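Local coordinates for STIV B116 (Sulfolobus turreted icosahedral virus, PDB 2J85), which probably binds DNA, as a small viral protein whose relatives are highly conserved among diverse crenarchaeal viruses, at residues K3-T7 with V71-N76; F32-E37 with V58-T64; I86-L90 with M104-K109. The contacts are given in a common frame with arbitrary orientation. Residue numbers count along the deposited sequence, not the author numbering.

Interaction 1 of 3, residues K3-T7 with V71-N76; sequences KVFLT and VEVKMN
A loop can pack on the face of an inner strand mainly through side chains, as K3-T7 and V71-N76 illustrate. Residues 4-7 form a β-strand; residues 71-76 are extended but belong to no regular strand, and the end-to-end directions of the two segments lie 130° apart. The CA atoms of Phe5 and Val73 are 7.1 Å apart and those of Lys3 and Met75 8.1 Å, too wide for strand pairing. Phe5, with chi1 m and chi2 near 94°, points its CA-to-CB bond toward V71-N76. Val73, chi1 t, lays CG1 over one ring face, 3.7 Å from the Phe5 ring centroid and 21° off the normal, a CH-pi contact whose closest pair is Phe5 CG to Val73 CG1 at 3.4 Å. Selenomethionine Met75 (m, t, p) brings CG to 3.7 Å from Phe5 CD1, while Val71 CG1 lies 4.5 Å from Phe5 CE2. Thr7, chi1 p, sets CG2 3.9 Å from Val73 CG2. This is plain hydrophobic packing of a loop on a sheet strand. Strand 4-7 lies between parallel strands 45-47 and 80-86; Val4 and Leu6 point away from the loop, and Leu6 packs against helix 29-41 through Phe32 and Leu36.

Interaction 2 of 3, residues F32-E37 with V58-T64; sequences FCLKLE and VNTLCGT
Helical segments 32-37 and 58-62 cross steeply, at a signed angle of -103°, with their axes 10.5 Å apart; Gly63 then ends the second helix at phi/psi 83/17, and Thr64 is extended. The CA atoms come closest at Cys33 and Cys62, 5.1 Å apart. Both cysteines have chi1 m, and Cys33 SG bonds to Cys62 SG at 2.0 Å with chi3 of -70°. Cys62 sits as a knob in the hole formed by Phe32, Cys33, Leu36 and Glu37. Phe32 (chi1 t) holds CE2 3.9 Å from Cys62 SG, an oblique sulfur-aromatic contact, and Leu36 (t, p) brings CD2 to 3.8 Å from Val58 CG1 and 4.0 Å from Thr64 CG2. On the inner side, Phe32 and Leu36 also pack on Leu6 of strand 4-7. The general lesson is that a disulfide can fasten a steeply crossing helix pair in addition to its apolar packing: here the covalent link holds the two helices together independently of that packing, probably an advantage in a virus of hot-living Sulfolobus.

Interaction 3 of 3, residues I86-L90 with M104-K109; sequences ISQRL and MYRQGK
Three hydrogen bonds tie the bend after strand 80-86 to the end of helix 98-106, which closes in a Schellman motif. Lys109 NZ donates to Gln88 OE1 at 2.8 Å, and Lys109 O accepts from both Ser87 N and Ser87 OG, each at 3.2 Å; the backbone bond is nearly straight, at 165°. To the same carbonyl oxygen Ile86 CA makes a CA-H...O contact of 3.5 Å. The CA atoms of Ser87 and Lys109 are nearest, 5.4 Å apart. Gly108, at phi/psi 84/17, reverses the chain as the helix ends: Lys109 N bonds back to Met104 O at 2.7 Å and Gly108 N to Tyr105 O at 3.0 Å. Such a turn directs the chain into strand 110-117, antiparallel neighbour of strand 80-86, so the contact marks one end of that pairing. Lys109 starts out sideways, and its chain (m, t, t, chi4 near -100°) brings NZ up to Gln88, which is p, t. Beneath these polar links lies apolar packing: Leu90 (m, t) also touches Ser53 and Leu57 of helix 52-62, and selenomethionine Met104 (m, t, p) places its CE 3.8 Å from Ile86 CG2, 4.0 Å from Gln88 CG and 3.9 Å from Leu90 CD2.

Along the chain, interaction 2 is nested within the loop closed by interaction 1, and interaction 3 follows both. Interactions 1 and 2 have centres about 17 Å apart and meet through strand 4-7, where Leu6 CD1 lies 3.8 Å from Phe32 CZ. Interaction 3 is about 17 Å from interaction 2 and about 23 Å from interaction 1, centre to centre, touching neither. Helix 52-62 is common ground: Leu90 of interaction 3 touches it, and Asp98 and Ile101 of helix 98-106 meet its Thr60 and Leu61 end. Thus a loop packs on one face of the mixed sheet, a disulfide joins two helices on the other, and hydrogen bonds tie the end of strand 80-86 to the turn before strand 110-117.

Interaction 1 of 3, residues K3-T7 with V71-N76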
# COMPACT_ATOMS: atom_id res chain seq x y z
N LYS A 3 2.10 2.68 19.52
CA LYS A 3 1.97 1.28 19.12
C LYS A 3 2.89 0.94 17.94
O LYS A 3 3.32 1.83 17.17
CB LYS A 3 0.51 0.99 18.76
CG LYS A 3 -0.53 1.66 19.69
CD LYS A 3 -1.93 1.04 19.58
CE LYS A 3 -3.08 2.05 19.87
NZ LYS A 3 -3.55 2.72 18.61
N VAL A 4 3.21 -0.34 17.82
CA VAL A 4 3.94 -0.86 16.67
C VAL A 4 3.18 -2.03 16.04
O VAL A 4 3.14 -3.14 16.58
CB VAL A 4 5.35 -1.30 17.06
CG1 VAL A 4 6.09 -1.76 15.84
CG2 VAL A 4 6.08 -0.17 17.77
N PHE A 5 2.56 -1.78 14.90
CA PHE A 5 1.80 -2.81 14.23
C PHE A 5 2.69 -3.74 13.41
O PHE A 5 3.51 -3.29 12.61
CB PHE A 5 0.74 -2.16 13.35
CG PHE A 5 -0.28 -1.36 14.12
CD1 PHE A 5 -0.11 0.01 14.31
CD2 PHE A 5 -1.38 -1.97 14.67
CE1 PHE A 5 -1.06 0.76 15.00
CE2 PHE A 5 -2.34 -1.22 15.37
CZ PHE A 5 -2.17 0.13 15.54
N LEU A 6 2.52 -5.05 13.61
CA LEU A 6 3.14 -6.04 12.76
C LEU A 6 2.15 -6.44 11.67
O LEU A 6 1.07 -6.97 11.95
CB LEU A 6 3.53 -7.26 13.59
CG LEU A 6 4.21 -8.37 12.78
CD1 LEU A 6 5.58 -7.85 12.28
CD2 LEU A 6 4.32 -9.64 13.61
N THR A 7 2.52 -6.19 10.41
CA THR A 7 1.62 -6.40 9.27
C THR A 7 2.36 -7.09 8.14
O THR A 7 3.59 -6.98 8.02
CB THR A 7 1.06 -5.05 8.70
OG1 THR A 7 2.11 -4.32 8.07
CG2 THR A 7 0.50 -4.19 9.78
N VAL A 71 -6.82 -7.60 13.14
CA VAL A 71 -6.85 -6.27 13.71
C VAL A 71 -6.99 -5.39 12.49
O VAL A 71 -6.32 -5.62 11.49
CB VAL A 71 -5.49 -5.94 14.41
CG1 VAL A 71 -5.39 -4.46 14.81
CG2 VAL A 71 -5.25 -6.86 15.59
N GLU A 72 -7.87 -4.42 12.55
CA GLU A 72 -7.87 -3.38 11.54
C GLU A 72 -6.81 -2.39 11.99
O GLU A 72 -6.94 -1.80 13.05
CB GLU A 72 -9.24 -2.72 11.44
CG GLU A 72 -9.40 -1.83 10.22
CD GLU A 72 -10.71 -1.08 10.23
OE1 GLU A 72 -11.02 -0.48 11.29
OE2 GLU A 72 -11.42 -1.10 9.19
N VAL A 73 -5.74 -2.26 11.21
CA VAL A 73 -4.65 -1.36 11.56
C VAL A 73 -5.03 0.07 11.21
O VAL A 73 -5.37 0.38 10.08
CB VAL A 73 -3.32 -1.78 10.87
CG1 VAL A 73 -2.17 -0.86 11.29
CG2 VAL A 73 -2.98 -3.25 11.18
N LYS A 74 -5.03 0.93 12.22
CA LYS A 74 -5.22 2.36 12.04
C LYS A 74 -4.17 3.09 12.87
O LYS A 74 -4.20 3.05 14.09
CB LYS A 74 -6.64 2.78 12.45
CG LYS A 74 -7.71 2.39 11.45
CD LYS A 74 -7.78 3.32 10.26
CE LYS A 74 -8.74 2.77 9.20
NZ LYS A 74 -8.96 3.69 8.02
N MSE A 75 -3.26 3.76 12.19
CA MSE A 75 -2.10 4.35 12.83
C MSE A 75 -2.31 5.82 13.15
O MSE A 75 -2.72 6.63 12.28
CB MSE A 75 -0.86 4.22 11.95
CG MSE A 75 -0.20 2.88 12.02
SE MSE A 75 1.16 2.74 10.60
CE MSE A 75 2.51 4.02 11.17
N ASN A 76 -2.02 6.16 14.41
CA ASN A 76 -1.90 7.54 14.84
C ASN A 76 -0.52 8.05 14.49
O ASN A 76 0.35 7.30 14.06
CB ASN A 76 -2.15 7.65 16.34
CG ASN A 76 -3.56 7.19 16.72
OD1 ASN A 76 -4.56 7.76 16.26
ND2 ASN A 76 -3.64 6.13 17.53

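Interaction 2 of 3, residues F32-E37 with V58-T64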
# COMPACT_ATOMS: atom_id res chain seq x y z
N PHE A 32 14.78 -6.59 11.33
CA PHE A 32 13.37 -6.85 11.48
C PHE A 32 13.05 -7.69 12.74
O PHE A 32 12.16 -7.33 13.56
CB PHE A 32 12.83 -7.55 10.23
CG PHE A 32 11.42 -8.07 10.37
CD1 PHE A 32 10.33 -7.22 10.15
CD2 PHE A 32 11.19 -9.41 10.69
CE1 PHE A 32 9.01 -7.70 10.22
CE2 PHE A 32 9.89 -9.91 10.78
CZ PHE A 32 8.78 -9.05 10.55
N CYS A 33 13.76 -8.82 12.88
CA CYS A 33 13.52 -9.74 14.00
C CYS A 33 13.86 -9.10 15.33
O CYS A 33 13.13 -9.27 16.28
CB CYS A 33 14.33 -11.02 13.83
SG CYS A 33 13.71 -12.08 12.50
N LEU A 34 14.96 -8.36 15.39
CA LEU A 34 15.35 -7.66 16.61
C LEU A 34 14.36 -6.54 17.03
O LEU A 34 14.04 -6.41 18.21
CB LEU A 34 16.77 -7.11 16.43
CG LEU A 34 17.97 -8.10 16.48
CD1 LEU A 34 19.23 -7.37 16.11
CD2 LEU A 34 18.12 -8.75 17.86
N LYS A 35 13.89 -5.75 16.06
CA LYS A 35 12.88 -4.73 16.33
C LYS A 35 11.56 -5.36 16.81
O LYS A 35 10.94 -4.90 17.77
CB LYS A 35 12.67 -3.84 15.09
CG LYS A 35 13.80 -2.82 14.88
CD LYS A 35 13.85 -2.28 13.45
CE LYS A 35 14.82 -1.10 13.28
NZ LYS A 35 14.51 0.03 14.18
N LEU A 36 11.15 -6.44 16.16
CA LEU A 36 9.99 -7.21 16.57
C LEU A 36 10.13 -7.75 17.99
O LEU A 36 9.24 -7.58 18.83
CB LEU A 36 9.77 -8.34 15.59
CG LEU A 36 8.77 -9.41 15.94
CD1 LEU A 36 7.43 -8.73 16.17
CD2 LEU A 36 8.74 -10.46 14.84
N GLU A 37 11.27 -8.37 18.28
CA GLU A 37 11.55 -8.86 19.63
C GLU A 37 11.52 -7.74 20.66
O GLU A 37 10.94 -7.91 21.72
CB GLU A 37 12.89 -9.59 19.66
CG GLU A 37 12.85 -10.92 18.93
CD GLU A 37 14.21 -11.36 18.36
OE1 GLU A 37 15.26 -10.80 18.76
OE2 GLU A 37 14.21 -12.28 17.50
N VAL A 58 7.27 -16.17 10.17
CA VAL A 58 7.88 -15.16 11.04
C VAL A 58 8.46 -15.83 12.28
O VAL A 58 9.57 -15.51 12.70
CB VAL A 58 6.87 -14.04 11.43
CG1 VAL A 58 7.44 -13.11 12.49
CG2 VAL A 58 6.45 -13.25 10.18
N ASN A 59 7.71 -16.78 12.84
CA ASN A 59 8.15 -17.52 14.01
C ASN A 59 9.39 -18.35 13.74
O ASN A 59 10.33 -18.35 14.54
CB ASN A 59 7.03 -18.39 14.58
CG ASN A 59 5.96 -17.57 15.32
OD1 ASN A 59 4.86 -18.05 15.58
ND2 ASN A 59 6.28 -16.31 15.63
N THR A 60 9.43 -19.00 12.59
CA THR A 60 10.62 -19.75 12.21
C THR A 60 11.81 -18.80 12.04
O THR A 60 12.89 -19.03 12.58
CB THR A 60 10.38 -20.56 10.92
OG1 THR A 60 9.31 -21.48 11.15
CG2 THR A 60 11.64 -21.32 10.51
N LEU A 61 11.58 -17.72 11.32
CA LEU A 61 12.63 -16.76 11.01
C LEU A 61 13.21 -16.06 12.23
O LEU A 61 14.42 -15.95 12.37
CB LEU A 61 12.06 -15.71 10.06
CG LEU A 61 13.08 -14.72 9.55
CD1 LEU A 61 14.07 -15.47 8.68
CD2 LEU A 61 12.38 -13.66 8.80
N CYS A 62 12.34 -15.59 13.12
CA CYS A 62 12.78 -14.79 14.25
C CYS A 62 12.85 -15.56 15.59
O CYS A 62 13.46 -15.08 16.54
CB CYS A 62 11.85 -13.59 14.40
SG CYS A 62 11.77 -12.49 12.98
N GLY A 63 12.22 -16.73 15.67
CA GLY A 63 12.20 -17.50 16.91
C GLY A 63 11.10 -17.03 17.86
O GLY A 63 11.11 -17.35 19.06
N THR A 64 10.15 -16.29 17.32
CA THR A 64 9.06 -15.73 18.09
C THR A 64 8.02 -16.82 18.25
O THR A 64 8.20 -17.92 17.71
CB THR A 64 8.48 -14.48 17.38
OG1 THR A 64 8.30 -14.74 15.99
CG2 THR A 64 9.46 -13.32 17.51

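Interaction 3 of 3, residues I86-L90 with M104-K109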
# COMPACT_ATOMS: atom_id res chain seq x y z
N ILE A 86 5.56 -10.53 1.34
CA ILE A 86 5.83 -11.72 0.55
C ILE A 86 5.20 -11.54 -0.84
O ILE A 86 4.05 -11.15 -0.94
CB ILE A 86 5.28 -12.99 1.24
CG1 ILE A 86 5.77 -13.03 2.70
CG2 ILE A 86 5.71 -14.25 0.50
CD1 ILE A 86 4.99 -13.99 3.60
N SER A 87 5.99 -11.78 -1.89
CA SER A 87 5.48 -11.79 -3.29
C SER A 87 4.52 -12.97 -3.54
O SER A 87 3.33 -12.78 -3.79
CB SER A 87 6.61 -11.83 -4.34
OG SER A 87 7.90 -11.66 -3.79
N GLN A 88 5.06 -14.19 -3.47
CA GLN A 88 4.26 -15.39 -3.70
C GLN A 88 3.28 -15.59 -2.55
O GLN A 88 3.58 -15.26 -1.40
CB GLN A 88 5.16 -16.63 -3.86
CG GLN A 88 5.84 -17.15 -2.56
CD GLN A 88 6.69 -18.42 -2.81
OE1 GLN A 88 7.45 -18.49 -3.79
NE2 GLN A 88 6.56 -19.41 -1.93
N ARG A 89 2.10 -16.13 -2.86
CA ARG A 89 1.12 -16.48 -1.82
C ARG A 89 1.52 -17.82 -1.22
O ARG A 89 1.41 -18.85 -1.88
CB ARG A 89 -0.29 -16.55 -2.40
CG ARG A 89 -0.85 -15.22 -2.90
CD ARG A 89 -2.13 -15.42 -3.72
NE ARG A 89 -2.57 -14.18 -4.37
CZ ARG A 89 -3.65 -14.05 -5.13
NH1 ARG A 89 -4.45 -15.09 -5.37
NH2 ARG A 89 -3.95 -12.86 -5.66
N LEU A 90 1.98 -17.80 0.03
CA LEU A 90 2.42 -19.01 0.75
C LEU A 90 1.37 -20.13 0.82
O LEU A 90 0.17 -19.86 0.93
CB LEU A 90 2.81 -18.65 2.20
CG LEU A 90 3.99 -17.71 2.46
CD1 LEU A 90 4.03 -17.36 3.94
CD2 LEU A 90 5.31 -18.33 2.02
N MSE A 104 14.13 -17.84 -0.12
CA MSE A 104 13.13 -16.85 -0.50
C MSE A 104 13.66 -15.45 -0.27
O MSE A 104 13.54 -14.58 -1.15
CB MSE A 104 11.86 -17.04 0.31
CG MSE A 104 11.05 -18.24 -0.10
SE MSE A 104 9.39 -18.43 0.91
CE MSE A 104 8.49 -16.79 0.35
N TYR A 105 14.27 -15.23 0.89
CA TYR A 105 14.79 -13.91 1.25
C TYR A 105 15.94 -13.50 0.32
O TYR A 105 15.91 -12.39 -0.23
CB TYR A 105 15.22 -13.87 2.72
CG TYR A 105 15.93 -12.59 3.12
CD1 TYR A 105 15.25 -11.38 3.21
CD2 TYR A 105 17.29 -12.60 3.40
CE1 TYR A 105 15.91 -10.20 3.57
CE2 TYR A 105 17.96 -11.44 3.77
CZ TYR A 105 17.27 -10.24 3.85
OH TYR A 105 17.97 -9.11 4.21
N ARG A 106 16.92 -14.38 0.13
CA ARG A 106 18.03 -14.09 -0.78
C ARG A 106 17.53 -13.93 -2.23
O ARG A 106 18.07 -13.13 -2.99
CB ARG A 106 19.11 -15.17 -0.71
CG ARG A 106 20.31 -14.91 -1.64
CD ARG A 106 21.63 -15.56 -1.17
NE ARG A 106 22.04 -15.11 0.16
CZ ARG A 106 23.18 -15.42 0.77
NH1 ARG A 106 24.09 -16.18 0.16
NH2 ARG A 106 23.42 -14.95 1.99
N GLN A 107 16.48 -14.69 -2.59
CA GLN A 107 15.87 -14.57 -3.93
C GLN A 107 15.03 -13.30 -4.10
O GLN A 107 14.58 -12.99 -5.20
CB GLN A 107 14.97 -15.78 -4.21
CG GLN A 107 15.69 -17.09 -4.44
CD GLN A 107 14.70 -18.20 -4.75
OE1 GLN A 107 13.95 -18.11 -5.73
NE2 GLN A 107 14.68 -19.23 -3.92
N GLY A 108 14.78 -12.59 -3.00
CA GLY A 108 14.02 -11.34 -3.05
C GLY A 108 12.53 -11.56 -3.00
O GLY A 108 11.76 -10.66 -3.33
N LYS A 109 12.11 -12.75 -2.58
CA LYS A 109 10.69 -13.07 -2.44
C LYS A 109 10.12 -12.62 -1.07
O LYS A 109 8.90 -12.53 -0.90
CB LYS A 109 10.47 -14.57 -2.66
CG LYS A 109 10.84 -15.03 -4.07
CD LYS A 109 11.17 -16.54 -4.11
CE LYS A 109 10.89 -17.20 -5.48
NZ LYS A 109 9.60 -17.95 -5.51